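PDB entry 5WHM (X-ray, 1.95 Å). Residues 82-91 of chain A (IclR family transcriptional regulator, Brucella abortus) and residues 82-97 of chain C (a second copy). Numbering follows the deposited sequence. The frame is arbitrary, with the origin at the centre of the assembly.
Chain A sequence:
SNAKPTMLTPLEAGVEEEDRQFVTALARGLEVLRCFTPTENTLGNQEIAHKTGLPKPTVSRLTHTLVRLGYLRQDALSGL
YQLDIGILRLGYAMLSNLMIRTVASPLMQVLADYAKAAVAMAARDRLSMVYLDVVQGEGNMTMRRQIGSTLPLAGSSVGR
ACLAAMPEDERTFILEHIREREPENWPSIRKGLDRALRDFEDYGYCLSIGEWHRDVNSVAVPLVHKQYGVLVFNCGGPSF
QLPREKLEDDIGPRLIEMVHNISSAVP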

ATOM      1  N   GLN A  82       6.177  15.191   0.210  1.00 36.69           N
ATOM      2  CA  GLN A  82       5.976  13.968  -0.557  1.00 28.74           C
ATOM      3  C   GLN A  82       5.571  12.869   0.403  1.00 26.95           C
ATOM      4  O   GLN A  82       5.920  12.907   1.586  1.00 30.08           O
ATOM      5  N   LEU A  83       4.875  11.865  -0.132  1.00 32.35           N
ATOM      6  CA  LEU A  83       4.477  10.701   0.646  1.00 30.54           C
ATOM      7  C   LEU A  83       5.722   9.953   1.116  1.00 31.40           C
ATOM      8  O   LEU A  83       6.739   9.940   0.432  1.00 28.39           O
ATOM      9  N   ASP A  84       5.647   9.351   2.302  1.00 31.16           N
ATOM     10  CA  ASP A  84       6.754   8.552   2.809  1.00 33.12           C
ATOM     11  C   ASP A  84       6.298   7.108   3.015  1.00 30.48           C
ATOM     12  O   ASP A  84       5.112   6.785   2.906  1.00 29.23           O
ATOM     13  N   ILE A  85       7.244   6.219   3.328  1.00 29.19           N
ATOM     14  CA  ILE A  85       6.995   4.804   3.064  1.00 34.14           C
ATOM     15  C   ILE A  85       6.167   4.102   4.133  1.00 25.96           C
ATOM     16  O   ILE A  85       5.698   2.977   3.889  1.00 31.81           O
ATOM     17  N   GLY A  86       5.939   4.732   5.277  1.00 25.99           N
ATOM     18  CA  GLY A  86       4.883   4.313   6.189  1.00 32.45           C
ATOM     19  C   GLY A  86       3.543   4.014   5.509  1.00 32.64           C
ATOM     20  O   GLY A  86       2.787   3.134   5.949  1.00 28.40           O
ATOM     21  N   ILE A  87       3.227   4.760   4.449  1.00 28.54           N
ATOM     22  CA  ILE A  87       1.974   4.534   3.727  1.00 27.50           C
ATOM     23  C   ILE A  87       2.007   3.192   3.004  1.00 24.39           C
ATOM     24  O   ILE A  87       0.985   2.490   2.904  1.00 24.17           O
ATOM     25  N   LEU A  88       3.186   2.804   2.490  1.00 20.58           N
ATOM     26  CA  LEU A  88       3.289   1.516   1.816  1.00 20.69           C
ATOM     27  C   LEU A  88       3.105   0.388   2.817  1.00 24.91           C
ATOM     28  O   LEU A  88       2.491  -0.646   2.519  1.00 22.74           O
ATOM     29  N   ARG A  89       3.593   0.584   4.026  1.00 25.62           N
ATOM     30  CA  ARG A  89       3.470  -0.446   5.051  1.00 27.08           C
ATOM     31  C   ARG A  89       2.010  -0.636   5.446  1.00 21.87           C
ATOM     32  O   ARG A  89       1.546  -1.769   5.646  1.00 22.75           O
ATOM     33  N   LEU A  90       1.293   0.473   5.621  1.00 19.76           N
ATOM     34  CA  LEU A  90      -0.135   0.419   5.890  1.00 22.45           C
ATOM     35  C   LEU A  90      -0.892  -0.319   4.767  1.00 22.61           C
ATOM     36  O   LEU A  90      -1.744  -1.166   5.035  1.00 21.01           O
ATOM     37  N   GLY A  91      -0.575  -0.022   3.505  1.00 20.32           N
ATOM     38  CA  GLY A  91      -1.290  -0.656   2.393  1.00 20.48           C
ATOM     39  C   GLY A  91      -1.100  -2.152   2.341  1.00 22.39           C
ATOM     40  O   GLY A  91      -2.051  -2.908   2.096  1.00 20.62           O
TER
ATOM     41  N   GLN C  82     -11.239  -4.431  10.743  1.00 26.35           N
ATOM     42  CA  GLN C  82     -10.137  -4.753   9.842  1.00 27.62           C
ATOM     43  C   GLN C  82      -9.856  -3.528   8.997  1.00 25.67           C
ATOM     44  O   GLN C  82     -10.752  -2.691   8.786  1.00 24.37           O
ATOM     45  N   LEU C  83      -8.620  -3.427   8.502  1.00 21.01           N
ATOM     46  CA  LEU C  83      -8.287  -2.369   7.545  1.00 22.93           C
ATOM     47  C   LEU C  83      -9.180  -2.513   6.309  1.00 22.59           C
ATOM     48  O   LEU C  83      -9.473  -3.626   5.866  1.00 21.13           O
ATOM     49  N   ASP C  84      -9.542  -1.381   5.703  1.00 20.59           N
ATOM     50  CA  ASP C  84     -10.391  -1.434   4.521  1.00 23.69           C
ATOM     51  C   ASP C  84      -9.746  -0.677   3.353  1.00 18.90           C
ATOM     52  O   ASP C  84      -8.673  -0.064   3.478  1.00 21.68           O
ATOM     53  N   ILE C  85     -10.451  -0.733   2.212  1.00 20.72           N
ATOM     54  CA  ILE C  85      -9.937  -0.324   0.902  1.00 27.07           C
ATOM     55  C   ILE C  85      -9.428   1.102   0.918  1.00 24.70           C
ATOM     56  O   ILE C  85      -8.500   1.448   0.171  1.00 22.97           O
ATOM     57  N   GLY C  86     -10.057   1.976   1.707  1.00 19.18           N
ATOM     58  CA  GLY C  86      -9.613   3.352   1.685  1.00 19.81           C
ATOM     59  C   GLY C  86      -8.170   3.523   2.107  1.00 22.01           C
ATOM     60  O   GLY C  86      -7.549   4.523   1.744  1.00 23.11           O
ATOM     61  N   ILE C  87      -7.598   2.541   2.806  1.00 19.29           N
ATOM     62  CA  ILE C  87      -6.167   2.634   3.156  1.00 20.48           C
ATOM     63  C   ILE C  87      -5.314   2.784   1.893  1.00 19.96           C
ATOM     64  O   ILE C  87      -4.320   3.529   1.876  1.00 19.36           O
ATOM     65  N   LEU C  88      -5.695   2.104   0.801  1.00 19.08           N
ATOM     66  CA  LEU C  88      -4.856   2.153  -0.409  1.00 20.65           C
ATOM     67  C   LEU C  88      -4.869   3.515  -1.088  1.00 23.31           C
ATOM     68  O   LEU C  88      -3.919   3.845  -1.805  1.00 25.87           O
ATOM     69  N   ARG C  89      -5.892   4.321  -0.862  1.00 22.31           N
ATOM     70  CA  ARG C  89      -5.988   5.652  -1.451  1.00 20.99           C
ATOM     71  C   ARG C  89      -5.048   6.649  -0.777  1.00 21.26           C
ATOM     72  O   ARG C  89      -4.954   7.800  -1.223  1.00 23.74           O
ATOM     73  N   LEU C  90      -4.453   6.284   0.348  1.00 18.94           N
ATOM     74  CA  LEU C  90      -3.449   7.139   0.972  1.00 22.03           C
ATOM     75  C   LEU C  90      -2.125   7.155   0.210  1.00 27.35           C
ATOM     76  O   LEU C  90      -1.237   7.956   0.547  1.00 23.96           O
ATOM     77  N   GLY C  91      -1.955   6.287  -0.781  1.00 24.55           N
ATOM     78  CA  GLY C  91      -0.799   6.385  -1.663  1.00 22.42           C
ATOM     79  C   GLY C  91      -0.038   5.099  -1.946  1.00 23.25           C
ATOM     80  O   GLY C  91       1.087   5.179  -2.455  1.00 21.88           O
ATOM     81  N   TYR C  92      -0.621   3.922  -1.668  1.00 19.31           N
ATOM     82  CA  TYR C  92       0.126   2.669  -1.853  1.00 20.72           C
ATOM     83  C   TYR C  92       0.703   2.526  -3.274  1.00 22.76           C
ATOM     84  O   TYR C  92       1.894   2.210  -3.439  1.00 22.51           O
ATOM     85  N   ALA C  93      -0.131   2.725  -4.317  1.00 18.26           N
ATOM     86  CA  ALA C  93       0.345   2.500  -5.693  1.00 26.13           C
ATOM     87  C   ALA C  93       1.484   3.451  -6.090  1.00 26.26           C
ATOM     88  O   ALA C  93       2.444   3.054  -6.760  1.00 24.15           O
HETATM   89  N   MSE C  94       1.383   4.716  -5.730  1.00 20.90           N
HETATM   90  CA  MSE C  94       2.466   5.640  -6.027  1.00 24.71           C
HETATM   91  C   MSE C  94       3.781   5.220  -5.356  1.00 23.02           C
HETATM   92  O   MSE C  94       4.834   5.291  -5.964  1.00 25.70           O
ATOM     93  N   LEU C  95       3.712   4.765  -4.104  1.00 21.94           N
ATOM     94  CA  LEU C  95       4.947   4.373  -3.418  1.00 24.79           C
ATOM     95  C   LEU C  95       5.494   3.045  -3.938  1.00 27.86           C
ATOM     96  O   LEU C  95       6.683   2.765  -3.767  1.00 29.09           O
ATOM     97  N   SER C  96       4.653   2.217  -4.546  1.00 23.09           N
ATOM     98  CA  SER C  96       5.151   1.014  -5.205  1.00 22.97           C
ATOM     99  C   SER C  96       5.810   1.337  -6.537  1.00 21.86           C
ATOM    100  O   SER C  96       6.360   0.439  -7.176  1.00 21.20           O
ATOM    101  N   ASN C  97       5.695   2.588  -7.009  1.00 22.33           N
ATOM    102  CA  ASN C  97       6.158   2.990  -8.339  1.00 19.72           C
ATOM    103  C   ASN C  97       7.127   4.160  -8.270  1.00 26.64           C
ATOM    104  O   ASN C  97       7.124   5.030  -9.137  1.00 25.09           O
TER

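Two copies of one chain can meet without matching residue for residue, and this contact, which buries 726 Å² with no direct hydrogen bond between the stretches, is a worked example. At its apolar centre C:Leu95 (m, t) points toward chain A and has the largest covered area of any residue here. Its CD1 lies 3.5 Å from A:Ile87 CB and 4.1 Å from A:Leu83 CB, while its CB meets A:Leu88 CD1 at 3.9 Å. A:Leu88 (t, p) starts sideways, but its end comes nearer, bringing CD1 within 3.5 Å of CE1 of C:Tyr92, whose chi1 is t.

Glycine permits close approach on both sides. A:Gly91 CA lies 3.7 Å from C:Tyr92 CD1, and a CB there would clash with that ring atom. C:Gly91 CA sits 3.7 Å from A:Leu83 CD1, where a CB would likewise clash; its backbone angles alone already call for glycine. A:Leu83 (m, t) also reaches selenomethionine C:Met94, CD1 to CE at 3.7 Å.

Farther out, A:Leu90 CG packs 3.9 Å from C:Ile87 CG2, and A:Leu90 CD2 lies 4.0 Å from C:Leu90 CD1. Water supplies the polar link: water 1 donates to A:Ile87 O (3.1 Å) and C:Ile87 O (2.8 Å), bridging equivalent carbonyls. In each copy the aspartate accepts from the next backbone N, A:Asp84 OD1 from A:Ile85 N at 2.8 Å and C:Asp84 OD1 from C:Ile85 N at 2.7 Å; the latter oxygen also has a partner elsewhere in the structure.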

ATOM      1  CB  GLN A  82       7.264  13.511  -1.281  1.00 35.73           C
ATOM      2  CG  GLN A  82       7.702  14.405  -2.387  1.00 45.95           C
ATOM      3  CD  GLN A  82       8.872  13.803  -3.140  1.00 51.42           C
ATOM      4  OE1 GLN A  82      10.017  13.957  -2.732  1.00 52.08           O
ATOM      5  NE2 GLN A  82       8.581  13.076  -4.211  1.00 52.32           N
ATOM      6  CB  LEU A  83       3.584   9.770  -0.197  1.00 27.89           C
ATOM      7  CG  LEU A  83       2.245  10.331  -0.710  1.00 32.51           C
ATOM      8  CD1 LEU A  83       1.527   9.265  -1.584  1.00 30.03           C
ATOM      9  CD2 LEU A  83       1.350  10.820   0.437  1.00 28.44           C
ATOM     10  CB  ASP A  84       7.322   9.145   4.099  1.00 36.14           C
ATOM     11  CG  ASP A  84       8.811   8.777   4.307  1.00 42.81           C
ATOM     12  OD1 ASP A  84       9.379   7.983   3.505  1.00 42.68           O
ATOM     13  OD2 ASP A  84       9.402   9.303   5.270  1.00 46.63           O
ATOM     14  CB  ILE A  85       8.338   4.115   2.767  1.00 47.86           C
ATOM     15  CG1 ILE A  85       9.398   4.492   3.793  1.00 51.81           C
ATOM     16  CG2 ILE A  85       8.817   4.534   1.383  1.00 52.56           C
ATOM     17  CD1 ILE A  85       9.219   3.824   5.085  1.00 54.56           C
ATOM     18  CB  ILE A  87       1.737   5.705   2.759  1.00 31.40           C
ATOM     19  CG1 ILE A  87       1.328   6.950   3.573  1.00 33.50           C
ATOM     20  CG2 ILE A  87       0.665   5.353   1.727  1.00 28.87           C
ATOM     21  CD1 ILE A  87       1.390   8.211   2.808  1.00 36.11           C
ATOM     22  CB  LEU A  88       4.638   1.422   1.081  1.00 21.89           C
ATOM     23  CG  LEU A  88       4.844   0.253   0.126  1.00 27.06           C
ATOM     24  CD1 LEU A  88       4.021   0.496  -1.134  1.00 21.69           C
ATOM     25  CD2 LEU A  88       6.357   0.146  -0.261  1.00 26.11           C
ATOM     26  CB  ARG A  89       4.309  -0.027   6.259  1.00 28.70           C
ATOM     27  CG  ARG A  89       4.358  -1.017   7.379  1.00 27.38           C
ATOM     28  CD  ARG A  89       5.200  -0.445   8.526  1.00 29.86           C
ATOM     29  NE  ARG A  89       5.317  -1.446   9.577  1.00 33.31           N
ATOM     30  CZ  ARG A  89       6.088  -1.354  10.661  1.00 32.72           C
ATOM     31  NH1 ARG A  89       6.099  -2.369  11.505  1.00 32.93           N
ATOM     32  NH2 ARG A  89       6.875  -0.305  10.881  1.00 28.54           N
ATOM     33  CB  LEU A  90      -0.637   1.858   6.011  1.00 24.15           C
ATOM     34  CG  LEU A  90      -1.665   2.304   7.034  1.00 37.17           C
ATOM     35  CD1 LEU A  90      -1.277   1.800   8.382  1.00 34.53           C
ATOM     36  CD2 LEU A  90      -1.744   3.851   7.021  1.00 36.51           C
TER
ATOM     37  CB  GLN C  82     -10.473  -5.934   8.922  1.00 24.60           C
ATOM     38  CG  GLN C  82     -10.734  -7.206   9.599  1.00 30.09           C
ATOM     39  CD  GLN C  82     -10.786  -8.336   8.599  1.00 39.88           C
ATOM     40  OE1 GLN C  82     -11.619  -8.337   7.695  1.00 42.52           O
ATOM     41  NE2 GLN C  82      -9.876  -9.298   8.742  1.00 39.54           N
ATOM     42  CB  LEU C  83      -6.811  -2.457   7.102  1.00 19.63           C
ATOM     43  CG  LEU C  83      -5.791  -2.179   8.235  1.00 20.29           C
ATOM     44  CD1 LEU C  83      -4.369  -2.461   7.710  1.00 17.93           C
ATOM     45  CD2 LEU C  83      -5.922  -0.738   8.731  1.00 20.31           C
ATOM     46  CB  ASP C  84     -11.800  -0.893   4.846  1.00 21.73           C
ATOM     47  CG  ASP C  84     -12.895  -1.422   3.889  1.00 30.18           C
ATOM     48  OD1 ASP C  84     -12.622  -2.187   2.930  1.00 32.87           O
ATOM     49  OD2 ASP C  84     -14.063  -1.056   4.137  1.00 35.29           O
ATOM     50  CB  ILE C  85     -11.042  -0.446  -0.179  1.00 35.04           C
ATOM     51  CG1 ILE C  85     -11.698  -1.834  -0.155  1.00 42.75           C
ATOM     52  CG2 ILE C  85     -10.458  -0.096  -1.574  1.00 30.54           C
ATOM     53  CD1 ILE C  85     -10.677  -2.998  -0.191  1.00 39.03           C
ATOM     54  CB  ILE C  87      -5.740   1.403   3.989  1.00 24.76           C
ATOM     55  CG1 ILE C  87      -6.432   1.383   5.365  1.00 22.09           C
ATOM     56  CG2 ILE C  87      -4.204   1.318   4.177  1.00 22.43           C
ATOM     57  CD1 ILE C  87      -5.904   2.469   6.341  1.00 21.66           C
ATOM     58  CB  LEU C  88      -5.274   1.065  -1.424  1.00 17.77           C
ATOM     59  CG  LEU C  88      -5.214  -0.360  -0.879  1.00 21.75           C
ATOM     60  CD1 LEU C  88      -5.829  -1.358  -1.873  1.00 24.34           C
ATOM     61  CD2 LEU C  88      -3.758  -0.763  -0.569  1.00 26.49           C
ATOM     62  CB  ARG C  89      -7.422   6.199  -1.315  1.00 28.38           C
ATOM     63  CG  ARG C  89      -8.582   5.316  -1.809  1.00 31.30           C
ATOM     64  CD  ARG C  89      -8.581   5.199  -3.330  1.00 27.27           C
ATOM     65  NE  ARG C  89      -8.702   6.457  -4.099  1.00 25.37           N
ATOM     66  CZ  ARG C  89      -9.842   7.059  -4.464  1.00 33.39           C
ATOM     67  NH1 ARG C  89      -9.791   8.150  -5.223  1.00 31.57           N
ATOM     68  NH2 ARG C  89     -11.034   6.624  -4.060  1.00 34.58           N
ATOM     69  CB  LEU C  90      -3.205   6.675   2.409  1.00 20.13           C
ATOM     70  CG  LEU C  90      -4.466   6.630   3.305  1.00 20.89           C
ATOM     71  CD1 LEU C  90      -4.133   5.979   4.666  1.00 22.89           C
ATOM     72  CD2 LEU C  90      -5.041   8.011   3.488  1.00 21.04           C
ATOM     73  CB  TYR C  92      -0.774   1.468  -1.516  1.00 22.30           C
ATOM     74  CG  TYR C  92      -0.098   0.130  -1.734  1.00 26.47           C
ATOM     75  CD1 TYR C  92       0.669  -0.454  -0.725  1.00 21.23           C
ATOM     76  CD2 TYR C  92      -0.219  -0.545  -2.947  1.00 23.55           C
ATOM     77  CE1 TYR C  92       1.302  -1.690  -0.906  1.00 24.92           C
ATOM     78  CE2 TYR C  92       0.422  -1.769  -3.146  1.00 27.28           C
ATOM     79  CZ  TYR C  92       1.199  -2.314  -2.123  1.00 25.75           C
ATOM     80  OH  TYR C  92       1.777  -3.520  -2.329  1.00 31.58           O
ATOM     81  CB  ALA C  93      -0.821   2.624  -6.671  1.00 23.56           C
HETATM   82  CB  MSE C  94       2.097   7.049  -5.562  1.00 30.10           C
HETATM   83  CG  MSE C  94       0.966   7.652  -6.344  1.00 37.47           C
HETATM   84 SE   MSE C  94       0.364   9.261  -5.388  0.55 39.78          SE
HETATM   85  CE  MSE C  94       2.027  10.141  -5.159  1.00 27.41           C
ATOM     86  CB  LEU C  95       4.702   4.283  -1.910  1.00 23.17           C
ATOM     87  CG  LEU C  95       4.577   5.719  -1.342  1.00 33.68           C
ATOM     88  CD1 LEU C  95       3.876   5.690  -0.042  1.00 36.28           C
ATOM     89  CD2 LEU C  95       5.964   6.338  -1.156  1.00 37.89           C
ATOM     90  CB  SER C  96       3.973   0.046  -5.411  1.00 25.78           C
ATOM     91  OG  SER C  96       3.184   0.457  -6.535  1.00 26.53           O
ATOM     92  CB  ASN C  97       4.980   3.342  -9.256  1.00 23.64           C
ATOM     93  CG  ASN C  97       4.197   2.105  -9.677  1.00 29.76           C
ATOM     94  OD1 ASN C  97       4.779   1.123 -10.135  1.00 27.07           O
ATOM     95  ND2 ASN C  97       2.876   2.141  -9.512  1.00 27.73           N
TER
HETATM   96  O   HOH W   1      -1.692   2.727   1.371  1.00 21.87           O